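Local coordinates for protein SusD homolog (Bacteroides thetaiotaomicron, PDB 4MRU) that probably binds mucin O-glycans at the outer membrane as a SusD-like, TPR-type sugar-binding lipoprotein of a gut bacterium, at residues A327-F332 with T354-S359; A166-E171 with W195-H200; C266-Y271 with P393-V398; K256-V260 with M307-N313. All blocks are in the same frame, centred on the assembly; numbering follows the deposited sequence.

Contact 1. Residues A327-F332 with T354-S359; sequences ASEVAF and TGVKLS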
loop_
_atom_site.group_PDB
_atom_site.type_symbol
_atom_site.label_atom_id
_atom_site.label_comp_id
_atom_site.label_asym_id
_atom_site.label_seq_id
_atom_site.Cartn_x
_atom_site.Cartn_y
_atom_site.Cartn_z
ATOM N N ALA A 327 13.904 -0.664 2.167
ATOM C CA ALA A 327 14.902 0.378 1.900
ATOM C C ALA A 327 14.622 1.119 0.611
ATOM O O ALA A 327 14.801 2.317 0.562
ATOM C CB ALA A 327 16.284 -0.229 1.866
ATOM N N SER A 328 14.187 0.429 -0.438
ATOM C CA SER A 328 13.842 1.106 -1.699
ATOM C C SER A 328 12.734 2.134 -1.493
ATOM O O SER A 328 12.837 3.274 -1.931
ATOM C CB SER A 328 13.406 0.100 -2.769
ATOM O OG SER A 328 13.086 0.749 -3.970
ATOM N N GLU A 329 11.687 1.756 -0.779
ATOM C CA GLU A 329 10.557 2.689 -0.544
ATOM C C GLU A 329 11.032 3.926 0.213
ATOM O O GLU A 329 10.711 5.080 -0.128
ATOM C CB GLU A 329 9.397 2.027 0.213
ATOM C CG GLU A 329 8.246 3.026 0.512
ATOM C CD GLU A 329 7.083 2.540 1.427
ATOM O OE1 GLU A 329 6.964 1.338 1.758
ATOM O OE2 GLU A 329 6.271 3.414 1.832
ATOM N N VAL A 330 11.856 3.704 1.229
ATOM C CA VAL A 330 12.400 4.812 2.034
ATOM C C VAL A 330 13.270 5.747 1.185
ATOM O O VAL A 330 13.149 6.954 1.277
ATOM C CB VAL A 330 13.196 4.256 3.241
ATOM C CG1 VAL A 330 14.044 5.336 3.907
ATOM C CG2 VAL A 330 12.226 3.692 4.236
ATOM N N ALA A 331 14.073 5.177 0.282
ATOM C CA ALA A 331 14.864 5.978 -0.626
ATOM C C ALA A 331 13.976 6.837 -1.541
ATOM O O ALA A 331 14.297 7.987 -1.782
ATOM C CB ALA A 331 15.817 5.105 -1.452
ATOM N N PHE A 332 12.877 6.282 -2.059
ATOM C CA PHE A 332 11.968 7.051 -2.922
ATOM C C PHE A 332 11.236 8.129 -2.155
ATOM O O PHE A 332 10.987 9.221 -2.669
ATOM C CB PHE A 332 10.982 6.122 -3.651
ATOM C CG PHE A 332 11.640 5.280 -4.698
ATOM C CD1 PHE A 332 12.378 5.865 -5.718
ATOM C CD2 PHE A 332 11.503 3.912 -4.691
ATOM C CE1 PHE A 332 12.973 5.079 -6.693
ATOM C CE2 PHE A 332 12.097 3.109 -5.659
ATOM C CZ PHE A 332 12.810 3.694 -6.686
ATOM N N THR A 354 19.383 5.423 -5.936
ATOM C CA THR A 354 19.564 4.475 -4.851
ATOM C C THR A 354 18.296 3.619 -4.608
ATOM O O THR A 354 18.395 2.426 -4.399
ATOM C CB THR A 354 19.976 5.227 -3.569
ATOM O OG1 THR A 354 21.242 5.823 -3.791
ATOM C CG2 THR A 354 20.020 4.305 -2.383
ATOM N N GLY A 355 17.122 4.201 -4.728
ATOM C CA GLY A 355 15.895 3.453 -4.576
ATOM C C GLY A 355 15.759 2.374 -5.621
ATOM O O GLY A 355 15.374 1.254 -5.317
ATOM N N VAL A 356 16.090 2.706 -6.868
ATOM C CA VAL A 356 15.993 1.738 -7.938
ATOM C C VAL A 356 17.017 0.607 -7.681
ATOM O O VAL A 356 16.721 -0.581 -7.818
ATOM C CB VAL A 356 16.240 2.387 -9.313
ATOM C CG1 VAL A 356 16.296 1.329 -10.401
ATOM C CG2 VAL A 356 15.150 3.398 -9.626
ATOM N N LYS A 357 18.235 0.994 -7.382
ATOM C CA LYS A 357 19.319 0.024 -7.099
ATOM C C LYS A 357 18.978 -0.944 -5.950
ATOM O O LYS A 357 19.253 -2.156 -6.027
ATOM C CB LYS A 357 20.625 0.744 -6.831
ATOM C CG LYS A 357 21.251 1.289 -8.121
ATOM C CD LYS A 357 22.606 1.965 -7.882
ATOM C CE LYS A 357 22.421 3.250 -7.096
ATOM N NZ LYS A 357 23.622 4.144 -7.221
ATOM N N LEU A 358 18.449 -0.398 -4.880
ATOM C CA LEU A 358 18.004 -1.178 -3.744
ATOM C C LEU A 358 16.897 -2.143 -4.119
ATOM O O LEU A 358 16.893 -3.263 -3.633
ATOM C CB LEU A 358 17.500 -0.273 -2.615
ATOM C CG LEU A 358 18.591 0.472 -1.869
ATOM C CD1 LEU A 358 18.004 1.571 -1.001
ATOM C CD2 LEU A 358 19.423 -0.472 -1.022
ATOM N N SER A 359 15.928 -1.704 -4.921
ATOM C CA SER A 359 14.875 -2.633 -5.351
ATOM C C SER A 359 15.463 -3.765 -6.207
ATOM O O SER A 359 15.100 -4.908 -6.034
ATOM C CB SER A 359 13.773 -1.907 -6.099
ATOM O OG SER A 359 12.862 -2.787 -6.688
#
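Thr354 opens the contact lightly, its CG2 methyl lying near CB of Ala331 while its hydroxyl turns back to the carbonyl of Asp350. Gly355, next along, is where the helices come closest. With no side chain of its own it admits CB of Ala331 to 3.5 Å from its CA, and that same CA sits over one face of the Phe332 ring, 4.0 Å from the centroid, in a CH-pi contact. Its carbonyl oxygen accepts the helical bond from Ser359 N and, from the opposite face of the carbonyl plane, one of 2.7 Å from Ser328 OG in one of that serine's two modelled conformers, where OG stands anti to the backbone nitrogen (chi1 -180°).

The segment axes, 7.8 Å apart and antiparallel at 171°, form a close helical pair, consistent with the mainly helical, TPR-like fold of the SusD family; helix 408-423 packs against both partners. Val356 points its CB away, yet its CG2 reaches the edge of the Phe332 ring, 3.8 Å from CZ. Replacing Phe332 by an alanine would probably open a gap beside Gly355 and leave Val356 CG2 without its aromatic neighbour. Leu358 then lays CD1 against CB of Ala327, 3.8 Å away, and its CB over Ser328 CA. Ser359 CB approaches Ser328 OG of the same conformer, its own hydroxyl being engaged by Arg275.

Contact 2. Residues A166-E171 with W195-H200; sequences ADQALE and WRLFLH. With EDO (1,2-ethanediol), chain E.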
loop_
_atom_site.group_PDB
_atom_site.type_symbol
_atom_site.label_atom_id
_atom_site.label_comp_id
_atom_site.label_asym_id
_atom_site.label_seq_id
_atom_site.Cartn_x
_atom_site.Cartn_y
_atom_site.Cartn_z
ATOM N N ALA A 166 5.948 5.468 21.458
ATOM C CA ALA A 166 6.549 4.151 21.291
ATOM C C ALA A 166 8.042 4.264 21.106
ATOM O O ALA A 166 8.820 3.463 21.680
ATOM C CB ALA A 166 5.936 3.412 20.123
ATOM N N ASP A 167 8.468 5.225 20.293
ATOM C CA ASP A 167 9.874 5.367 20.021
ATOM C C ASP A 167 10.668 5.683 21.263
ATOM O O ASP A 167 11.769 5.147 21.462
ATOM C CB ASP A 167 10.099 6.483 18.997
ATOM C CG ASP A 167 11.445 6.395 18.352
ATOM O OD1 ASP A 167 12.004 5.287 18.292
ATOM O OD2 ASP A 167 11.951 7.438 17.877
ATOM N N GLN A 168 10.159 6.592 22.085
ATOM C CA GLN A 168 10.841 6.903 23.345
ATOM C C GLN A 168 11.015 5.659 24.218
ATOM O O GLN A 168 12.081 5.466 24.847
ATOM C CB GLN A 168 10.071 7.969 24.117
ATOM C CG GLN A 168 10.749 8.389 25.422
ATOM C CD GLN A 168 9.917 9.341 26.250
ATOM O OE1 GLN A 168 8.729 9.546 26.001
ATOM N NE2 GLN A 168 10.546 9.923 27.261
ATOM N N ALA A 169 9.986 4.807 24.266
ATOM C CA ALA A 169 10.025 3.665 25.146
ATOM C C ALA A 169 11.011 2.618 24.604
ATOM O O ALA A 169 11.731 1.982 25.379
ATOM C CB ALA A 169 8.634 3.070 25.343
ATOM N N LEU A 170 11.081 2.476 23.285
ATOM C CA LEU A 170 12.065 1.596 22.674
ATOM C C LEU A 170 13.505 2.100 22.903
ATOM O O LEU A 170 14.386 1.331 23.324
ATOM C CB LEU A 170 11.826 1.474 21.184
ATOM C CG LEU A 170 10.558 0.683 20.827
ATOM C CD1 LEU A 170 10.405 0.684 19.324
ATOM C CD2 LEU A 170 10.562 -0.740 21.381
ATOM N N GLU A 171 13.726 3.382 22.630
ATOM C CA GLU A 171 15.028 3.966 22.827
ATOM C C GLU A 171 15.465 3.853 24.280
ATOM O O GLU A 171 16.612 3.539 24.534
ATOM C CB GLU A 171 15.003 5.416 22.427
ATOM C CG GLU A 171 16.323 6.179 22.574
ATOM C CD GLU A 171 16.141 7.644 22.214
ATOM O OE1 GLU A 171 15.530 8.387 23.010
ATOM O OE2 GLU A 171 16.546 8.050 21.127
ATOM N N TRP A 195 13.224 -2.323 14.967
ATOM C CA TRP A 195 11.894 -1.729 15.169
ATOM C C TRP A 195 11.961 -0.199 15.127
ATOM O O TRP A 195 11.059 0.427 14.546
ATOM C CB TRP A 195 11.237 -2.214 16.462
ATOM C CG TRP A 195 10.633 -3.556 16.318
ATOM C CD1 TRP A 195 11.051 -4.717 16.875
ATOM C CD2 TRP A 195 9.507 -3.884 15.492
ATOM N NE1 TRP A 195 10.238 -5.762 16.486
ATOM C CE2 TRP A 195 9.287 -5.283 15.622
ATOM C CE3 TRP A 195 8.690 -3.145 14.633
ATOM C CZ2 TRP A 195 8.275 -5.945 14.926
ATOM C CZ3 TRP A 195 7.672 -3.807 13.926
ATOM C CH2 TRP A 195 7.447 -5.188 14.112
ATOM N N ARG A 196 13.028 0.419 15.657
ATOM C CA ARG A 196 13.114 1.895 15.565
ATOM C C ARG A 196 13.314 2.406 14.125
ATOM O O ARG A 196 12.722 3.409 13.738
ATOM C CB ARG A 196 14.214 2.467 16.470
ATOM C CG ARG A 196 13.876 2.245 17.945
ATOM C CD ARG A 196 14.831 3.018 18.838
ATOM N NE ARG A 196 14.535 4.421 18.726
ATOM C CZ ARG A 196 15.414 5.387 18.498
ATOM N NH1 ARG A 196 16.704 5.144 18.373
ATOM N NH2 ARG A 196 14.972 6.628 18.422
ATOM N N LEU A 197 14.142 1.725 13.339
ATOM C CA LEU A 197 14.310 2.079 11.948
ATOM C C LEU A 197 12.967 2.030 11.244
ATOM O O LEU A 197 12.580 2.961 10.482
ATOM C CB LEU A 197 15.296 1.145 11.260
ATOM C CG LEU A 197 16.736 1.189 11.794
ATOM C CD1 LEU A 197 17.574 0.162 11.033
ATOM C CD2 LEU A 197 17.297 2.583 11.664
ATOM N N PHE A 198 12.234 0.955 11.500
ATOM C CA PHE A 198 10.935 0.813 10.860
ATOM C C PHE A 198 9.999 1.935 11.310
ATOM O O PHE A 198 9.284 2.538 10.493
ATOM C CB PHE A 198 10.297 -0.548 11.158
ATOM C CG PHE A 198 8.879 -0.621 10.768
ATOM C CD1 PHE A 198 8.533 -0.711 9.424
ATOM C CD2 PHE A 198 7.881 -0.568 11.715
ATOM C CE1 PHE A 198 7.205 -0.756 9.039
ATOM C CE2 PHE A 198 6.559 -0.601 11.334
ATOM C CZ PHE A 198 6.227 -0.722 9.996
ATOM N N LEU A 199 9.956 2.175 12.602
ATOM C CA LEU A 199 9.071 3.245 13.118
ATOM C C LEU A 199 9.362 4.586 12.465
ATOM O O LEU A 199 8.447 5.320 12.074
ATOM C CB LEU A 199 9.230 3.344 14.631
ATOM C CG LEU A 199 8.362 4.282 15.440
ATOM C CD1 LEU A 199 8.249 3.727 16.854
ATOM C CD2 LEU A 199 8.932 5.683 15.454
ATOM N N HIS A 200 10.640 4.918 12.355
ATOM C CA HIS A 200 11.035 6.174 11.679
ATOM C C HIS A 200 10.668 6.200 10.190
ATOM O O HIS A 200 10.324 7.247 9.637
ATOM C CB HIS A 200 12.512 6.419 11.872
ATOM C CG HIS A 200 12.906 6.529 13.308
ATOM N ND1 HIS A 200 14.100 6.021 13.799
ATOM C CD2 HIS A 200 12.231 7.000 14.379
ATOM C CE1 HIS A 200 14.161 6.253 15.098
ATOM N NE2 HIS A 200 13.025 6.811 15.475
HETATM C C1 EDO E . 10.833 10.751 16.788
HETATM O O1 EDO E . 10.141 9.515 16.958
HETATM C C2 EDO E . 11.879 10.561 15.717
HETATM O O2 EDO E . 11.177 10.565 14.480
#
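Arg196 and Asp167 carry this contact through a side-on salt bridge, with guanidinium and carboxylate planes only 20° apart. Arg196 NE gives the shorter bond, 2.7 Å to Asp167 OD1, while NH2 reaches Asp167 OD2 at 3.2 Å; each nitrogen meets its oxygen on the syn side, though well out of the carboxylate plane. A bend at chi3 (71°) turns the guanidinium toward the acid. From the other face of the carboxylate, His200 NE2 donates to Asp167 OD2 at 2.7 Å, nearly straight and within its own ring plane. Arg196 and His200 together probably stabilise the negative charge; a 1,2-ethanediol, probably a crystallisation additive, also bonds to OD2. Glu171 lays CB over one face of the guanidinium, while its OE2, well out of that plane and 3.4 Å from Arg196 NH2, contributes charge attraction alone.

Leu199 anchors the apolar side, CD2 on Asp167 CB at 3.8 Å and CD1 near Ala166 CB and the tip of Leu170. Leu170 lies alongside the Arg196 chain, pointing the other way, its CB against CG. The segments run antiparallel (160°), axes 10.4 Å apart, pairing helices 152-173 and 192-209. Helix 104-125 meets Ala169 and Trp195, and strand 322-325 touches Trp195 and Phe198.

Contact 3. Residues C266-Y271 with P393-V398; sequences CYMNGY and PANITV. With EDO (1,2-ethanediol), chain I.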
loop_
_atom_site.group_PDB
_atom_site.type_symbol
_atom_site.label_atom_id
_atom_site.label_comp_id
_atom_site.label_asym_id
_atom_site.label_seq_id
_atom_site.Cartn_x
_atom_site.Cartn_y
_atom_site.Cartn_z
ATOM N N CYS A 266 2.461 -2.926 -18.772
ATOM C CA CYS A 266 2.761 -1.895 -19.754
ATOM C C CYS A 266 4.028 -1.129 -19.415
ATOM O O CYS A 266 4.888 -0.911 -20.276
ATOM C CB CYS A 266 1.622 -0.868 -19.858
ATOM S SG CYS A 266 0.194 -1.492 -20.741
ATOM N N TYR A 267 4.149 -0.706 -18.158
ATOM C CA TYR A 267 5.332 -0.015 -17.747
ATOM C C TYR A 267 6.572 -0.943 -17.799
ATOM O O TYR A 267 7.563 -0.578 -18.380
ATOM C CB TYR A 267 5.207 0.528 -16.332
ATOM C CG TYR A 267 4.373 1.770 -16.198
ATOM C CD1 TYR A 267 2.977 1.715 -16.161
ATOM C CD2 TYR A 267 4.988 3.033 -16.099
ATOM C CE1 TYR A 267 2.223 2.851 -15.999
ATOM C CE2 TYR A 267 4.228 4.172 -15.970
ATOM C CZ TYR A 267 2.867 4.093 -15.928
ATOM O OH TYR A 267 2.169 5.258 -15.762
HETATM N N MSE A 268 6.490 -2.124 -17.187
HETATM C CA MSE A 268 7.693 -2.973 -17.000
HETATM C C MSE A 268 8.103 -3.639 -18.311
HETATM O O MSE A 268 9.313 -3.836 -18.528
HETATM C CB MSE A 268 7.484 -3.996 -15.895
HETATM C CG MSE A 268 7.558 -3.337 -14.531
HETATM SE SE MSE A 268 7.211 -4.613 -13.085
HETATM C CE MSE A 268 9.104 -5.268 -12.828
ATOM N N ASN A 269 7.176 -3.982 -19.196
ATOM C CA ASN A 269 7.565 -4.410 -20.563
ATOM C C ASN A 269 8.150 -3.251 -21.387
ATOM O O ASN A 269 9.111 -3.435 -22.114
ATOM C CB ASN A 269 6.418 -5.034 -21.348
ATOM C CG ASN A 269 6.133 -6.466 -20.948
ATOM O OD1 ASN A 269 6.859 -7.104 -20.158
ATOM N ND2 ASN A 269 5.090 -6.992 -21.506
ATOM N N GLY A 270 7.546 -2.066 -21.288
ATOM C CA GLY A 270 8.079 -0.881 -21.984
ATOM C C GLY A 270 9.525 -0.597 -21.569
ATOM O O GLY A 270 10.362 -0.272 -22.386
ATOM N N TYR A 271 9.806 -0.718 -20.274
ATOM C CA TYR A 271 11.133 -0.464 -19.736
ATOM C C TYR A 271 12.048 -1.658 -19.853
ATOM O O TYR A 271 13.212 -1.572 -19.450
ATOM C CB TYR A 271 11.037 -0.076 -18.257
ATOM C CG TYR A 271 10.265 1.185 -17.886
ATOM C CD1 TYR A 271 10.106 2.245 -18.769
ATOM C CD2 TYR A 271 9.752 1.333 -16.600
ATOM C CE1 TYR A 271 9.450 3.417 -18.387
ATOM C CE2 TYR A 271 9.102 2.500 -16.201
ATOM C CZ TYR A 271 8.948 3.531 -17.107
ATOM O OH TYR A 271 8.317 4.672 -16.706
ATOM N N PRO A 393 -0.401 4.079 -20.967
ATOM C CA PRO A 393 -0.875 4.896 -19.852
ATOM C C PRO A 393 -0.056 6.164 -19.589
ATOM O O PRO A 393 -0.577 7.087 -18.955
ATOM C CB PRO A 393 -0.741 3.958 -18.649
ATOM C CG PRO A 393 0.339 3.002 -19.039
ATOM C CD PRO A 393 0.192 2.810 -20.515
ATOM N N ALA A 394 1.205 6.201 -20.049
ATOM C CA ALA A 394 2.120 7.308 -19.720
ATOM C C ALA A 394 3.285 7.345 -20.660
ATOM O O ALA A 394 3.570 6.355 -21.358
ATOM C CB ALA A 394 2.616 7.161 -18.281
ATOM N N ASN A 395 4.017 8.450 -20.661
ATOM C CA ASN A 395 5.256 8.493 -21.433
ATOM C C ASN A 395 6.492 8.666 -20.546
ATOM O O ASN A 395 7.588 8.720 -21.050
ATOM C CB ASN A 395 5.172 9.570 -22.509
ATOM C CG ASN A 395 5.235 10.968 -21.952
ATOM O OD1 ASN A 395 5.207 11.204 -20.737
ATOM N ND2 ASN A 395 5.360 11.918 -22.855
ATOM N N ILE A 396 6.308 8.644 -19.234
ATOM C CA ILE A 396 7.399 8.798 -18.273
ATOM C C ILE A 396 8.505 7.754 -18.457
ATOM O O ILE A 396 8.264 6.563 -18.537
ATOM C CB ILE A 396 6.900 8.768 -16.793
ATOM C CG1 ILE A 396 8.006 9.207 -15.793
ATOM C CG2 ILE A 396 6.352 7.400 -16.405
ATOM C CD1 ILE A 396 8.440 10.647 -15.948
ATOM N N THR A 397 9.739 8.233 -18.515
ATOM C CA THR A 397 10.896 7.356 -18.638
ATOM C C THR A 397 11.606 7.215 -17.337
ATOM O O THR A 397 11.367 7.971 -16.373
ATOM C CB THR A 397 11.885 7.924 -19.656
ATOM O OG1 THR A 397 12.348 9.170 -19.181
ATOM C CG2 THR A 397 11.232 8.134 -21.045
ATOM N N VAL A 398 12.526 6.266 -17.287
ATOM C CA VAL A 398 13.309 6.038 -16.056
ATOM C C VAL A 398 14.388 7.096 -15.827
ATOM O O VAL A 398 14.588 7.558 -14.697
ATOM C CB VAL A 398 14.007 4.675 -16.059
ATOM C CG1 VAL A 398 14.802 4.488 -14.768
ATOM C CG2 VAL A 398 12.989 3.547 -16.226
HETATM C C1 EDO I . 2.859 -4.313 -22.935
HETATM O O1 EDO I . 3.662 -5.320 -23.581
HETATM C C2 EDO I . 1.406 -4.764 -22.793
HETATM O O2 EDO I . 0.739 -5.088 -24.052
HETATM O O HOH W 1 9.994 5.578 -14.411
#
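The Tyr271 ring carries CG2 of Val398 squarely over the centre of one face, 3.8 Å from the centroid and 5° off the normal, a well-formed CH-pi contact. At its edge lies the carbonyl oxygen of Ile396, to which Tyr271 OH donates a 2.6 Å hydrogen bond from above the carbonyl plane, 49° out of it. A water donates to the same hydroxyl and, weakly, to Thr397 O. At the edge of the Tyr267 ring lie Tyr271 OH and CG2 of Ile396, the methyl 3.9 Å from CE2 and touching both tyrosines. Pro393 CG approaches Tyr267 obliquely, 3.6 Å from CE1, the two side chains lying alongside one another but pointing opposite ways. Ala394 CB presses close to the phenol oxygen of Tyr267, whose hydroxyl bonds to the carbonyl of Lys441. Cys266 CB completes the row against Pro393 CD.

Helix 408-423 backs both segments, and its Trp420 meets the Tyr267 ring edge-to-face. What results is a long irregular loop strapped along the end of helix 262-270 by aromatic side chains; the side chain of Val398 lies about 7 Å from that of Asn373, a residue seen to bind magnesium in this protein, though it holds none in this chain.

Contact 4. Residues K256-V260 with M307-N313; sequences KDYRV and MITSYSN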
loop_
_atom_site.group_PDB
_atom_site.type_symbol
_atom_site.label_atom_id
_atom_site.label_comp_id
_atom_site.label_asym_id
_atom_site.label_seq_id
_atom_site.Cartn_x
_atom_site.Cartn_y
_atom_site.Cartn_z
ATOM N N LYS A 256 -6.560 -19.333 -7.936
ATOM C CA LYS A 256 -6.351 -18.699 -9.237
ATOM C C LYS A 256 -7.435 -17.640 -9.552
ATOM O O LYS A 256 -7.911 -17.569 -10.684
ATOM C CB LYS A 256 -6.266 -19.772 -10.347
ATOM C CG LYS A 256 -5.261 -20.888 -10.010
ATOM C CD LYS A 256 -5.135 -21.896 -11.140
ATOM C CE LYS A 256 -4.511 -23.169 -10.626
ATOM N NZ LYS A 256 -4.081 -24.047 -11.749
ATOM N N ASP A 257 -7.797 -16.845 -8.539
ATOM C CA ASP A 257 -8.812 -15.825 -8.638
ATOM C C ASP A 257 -8.274 -14.477 -9.175
ATOM O O ASP A 257 -9.045 -13.586 -9.463
ATOM C CB ASP A 257 -9.461 -15.568 -7.280
ATOM C CG ASP A 257 -10.494 -16.606 -6.886
ATOM O OD1 ASP A 257 -10.812 -17.509 -7.686
ATOM O OD2 ASP A 257 -10.979 -16.502 -5.742
ATOM N N TYR A 258 -6.962 -14.314 -9.273
ATOM C CA TYR A 258 -6.346 -13.053 -9.700
ATOM C C TYR A 258 -5.194 -13.291 -10.654
ATOM O O TYR A 258 -4.418 -14.258 -10.505
ATOM C CB TYR A 258 -5.840 -12.216 -8.491
ATOM C CG TYR A 258 -6.925 -12.080 -7.473
ATOM C CD1 TYR A 258 -7.916 -11.129 -7.622
ATOM C CD2 TYR A 258 -7.080 -13.044 -6.453
ATOM C CE1 TYR A 258 -8.998 -11.078 -6.734
ATOM C CE2 TYR A 258 -8.175 -12.991 -5.583
ATOM C CZ TYR A 258 -9.112 -12.013 -5.746
ATOM O OH TYR A 258 -10.196 -11.999 -4.926
ATOM N N ARG A 259 -5.040 -12.373 -11.608
ATOM C CA ARG A 259 -3.850 -12.346 -12.430
ATOM C C ARG A 259 -3.352 -10.909 -12.494
ATOM O O ARG A 259 -4.013 -9.970 -12.066
ATOM C CB ARG A 259 -4.105 -12.925 -13.836
ATOM C CG ARG A 259 -4.412 -14.416 -13.907
ATOM C CD ARG A 259 -3.150 -15.152 -13.573
ATOM N NE ARG A 259 -3.191 -16.618 -13.486
ATOM C CZ ARG A 259 -3.165 -17.328 -12.354
ATOM N NH1 ARG A 259 -3.277 -16.756 -11.158
ATOM N NH2 ARG A 259 -3.041 -18.638 -12.428
ATOM N N VAL A 260 -2.174 -10.759 -13.044
ATOM C CA VAL A 260 -1.526 -9.482 -13.098
ATOM C C VAL A 260 -2.242 -8.530 -14.050
ATOM O O VAL A 260 -2.704 -8.911 -15.124
ATOM C CB VAL A 260 -0.033 -9.659 -13.505
ATOM C CG1 VAL A 260 0.658 -8.315 -13.572
ATOM C CG2 VAL A 260 0.665 -10.551 -12.516
HETATM N N MSE A 307 -8.973 -16.502 -18.722
HETATM C CA MSE A 307 -8.405 -15.417 -17.899
HETATM C C MSE A 307 -7.267 -15.931 -17.067
HETATM O O MSE A 307 -6.292 -15.238 -16.860
HETATM C CB MSE A 307 -9.427 -14.807 -16.925
HETATM C CG MSE A 307 -10.712 -14.266 -17.537
HETATM SE SE MSE A 307 -10.345 -12.775 -18.802
HETATM C CE MSE A 307 -10.438 -13.869 -20.348
ATOM N N ILE A 308 -7.381 -17.159 -16.588
ATOM C CA ILE A 308 -6.356 -17.755 -15.737
ATOM C C ILE A 308 -5.109 -18.106 -16.545
ATOM O O ILE A 308 -4.012 -17.851 -16.120
ATOM C CB ILE A 308 -6.902 -19.014 -15.044
ATOM C CG1 ILE A 308 -7.879 -18.615 -13.934
ATOM C CG2 ILE A 308 -5.775 -19.907 -14.500
ATOM C CD1 ILE A 308 -8.796 -19.750 -13.516
ATOM N N THR A 309 -5.293 -18.621 -17.756
ATOM C CA THR A 309 -4.148 -19.123 -18.547
ATOM C C THR A 309 -3.545 -18.102 -19.521
ATOM O O THR A 309 -2.430 -18.292 -19.963
ATOM C CB THR A 309 -4.520 -20.391 -19.336
ATOM O OG1 THR A 309 -5.613 -20.109 -20.215
ATOM C CG2 THR A 309 -4.897 -21.576 -18.380
ATOM N N SER A 310 -4.250 -17.028 -19.839
ATOM C CA SER A 310 -3.768 -16.097 -20.870
ATOM C C SER A 310 -2.961 -14.926 -20.328
ATOM O O SER A 310 -2.417 -14.130 -21.101
ATOM C CB SER A 310 -4.952 -15.539 -21.637
ATOM O OG SER A 310 -5.639 -16.611 -22.245
ATOM N N TYR A 311 -2.958 -14.775 -19.003
ATOM C CA TYR A 311 -2.293 -13.661 -18.344
ATOM C C TYR A 311 -1.318 -14.164 -17.280
ATOM O O TYR A 311 -1.534 -15.183 -16.666
ATOM C CB TYR A 311 -3.322 -12.711 -17.711
ATOM C CG TYR A 311 -4.291 -12.239 -18.749
ATOM C CD1 TYR A 311 -3.923 -11.272 -19.672
ATOM C CD2 TYR A 311 -5.577 -12.744 -18.799
ATOM C CE1 TYR A 311 -4.804 -10.852 -20.654
ATOM C CE2 TYR A 311 -6.463 -12.340 -19.775
ATOM C CZ TYR A 311 -6.069 -11.395 -20.714
ATOM O OH TYR A 311 -6.948 -10.985 -21.689
ATOM N N SER A 312 -0.244 -13.416 -17.103
ATOM C CA SER A 312 0.759 -13.704 -16.090
ATOM C C SER A 312 0.132 -13.731 -14.695
ATOM O O SER A 312 -0.779 -12.959 -14.413
ATOM C CB SER A 312 1.868 -12.646 -16.137
ATOM O OG SER A 312 2.608 -12.730 -17.320
ATOM N N ASN A 313 0.692 -14.573 -13.840
ATOM C CA ASN A 313 0.474 -14.552 -12.397
ATOM C C ASN A 313 1.599 -13.804 -11.715
ATOM O O ASN A 313 2.650 -13.597 -12.303
ATOM C CB ASN A 313 0.445 -15.990 -11.868
ATOM C CG ASN A 313 -0.131 -16.115 -10.471
ATOM O OD1 ASN A 313 -0.556 -15.155 -9.847
ATOM N ND2 ASN A 313 -0.118 -17.320 -9.973
HETATM O O HOH W 2 -1.762 -19.806 -14.526
#
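Arg259 NE donates to the carbonyl oxygen of Ile308 at 3.0 Å, in the carbonyl plane and on a lone pair, while Val260 N makes an almost straight 2.9 Å bond to Ser312 O. These two bonds tie consecutive residues of strand 258-260 to Ile308 and Ser312, four residues apart as the chain runs out of helix 304-309. The other two nitrogens also have partners. NH1 folds back to Tyr258 O at 2.8 Å and also serves Phe252 O, and NH2 gives a 2.7 Å bond to a water that returns a weak one to Ile308 O. A bend at chi2 (-70°) brings the arginine round so that Asn313 stacks over one face, the amide and guanidinium planes 21° apart and Asn313 CG 3.3 Å from NH1.

Strand 258-260 also pairs with strand 58-60 in a small antiparallel sheet, so Arg259 and Val260 together hold segment 307-313 against that sheet within the mainly helical SusD-like fold. Putting a leucine at Arg259 would probably leave Ile308 O without its direct donor and Asn313 without the flat partner on which it stacks.

Around this polar centre aliphatic carbons pack on backbone and side chains. Arg259 CD lies against the carbonyl oxygens of Tyr311 and Ser312, its CB meets Tyr311 CB, and its CG covers Met307 O, which is buried without a polar partner. Val260 CG2 packs 3.5 Å from the carbonyl carbon of Asn313. Farther out, the side chain of Ile308 crosses that of Lys256 at about a right angle, its CG1 3.4 Å from Lys256 O.

Overall arrangement
All four contacts are largely buried, but their chemistry follows the elements they join. Contacts 1 and 2 pair antiparallel helices, contact 1 closely, through a glycine, alanines and a serine flanked by Phe332 and Leu358, contact 2 with axes wide enough apart for a charged network beside an apolar side and with exposed Glu171 at its margin. Contacts 3 and 4 fasten irregular loops instead, one through tyrosines, the other through an arginine that collects carbonyls. Strand 258-260 and helix 262-270 are consecutive, linking these two, whose segments alternate along the chain. Contact 1 is nested within the loop closed by contact 3, while contact 2 lies across the chain's centre from contacts 3 and 4.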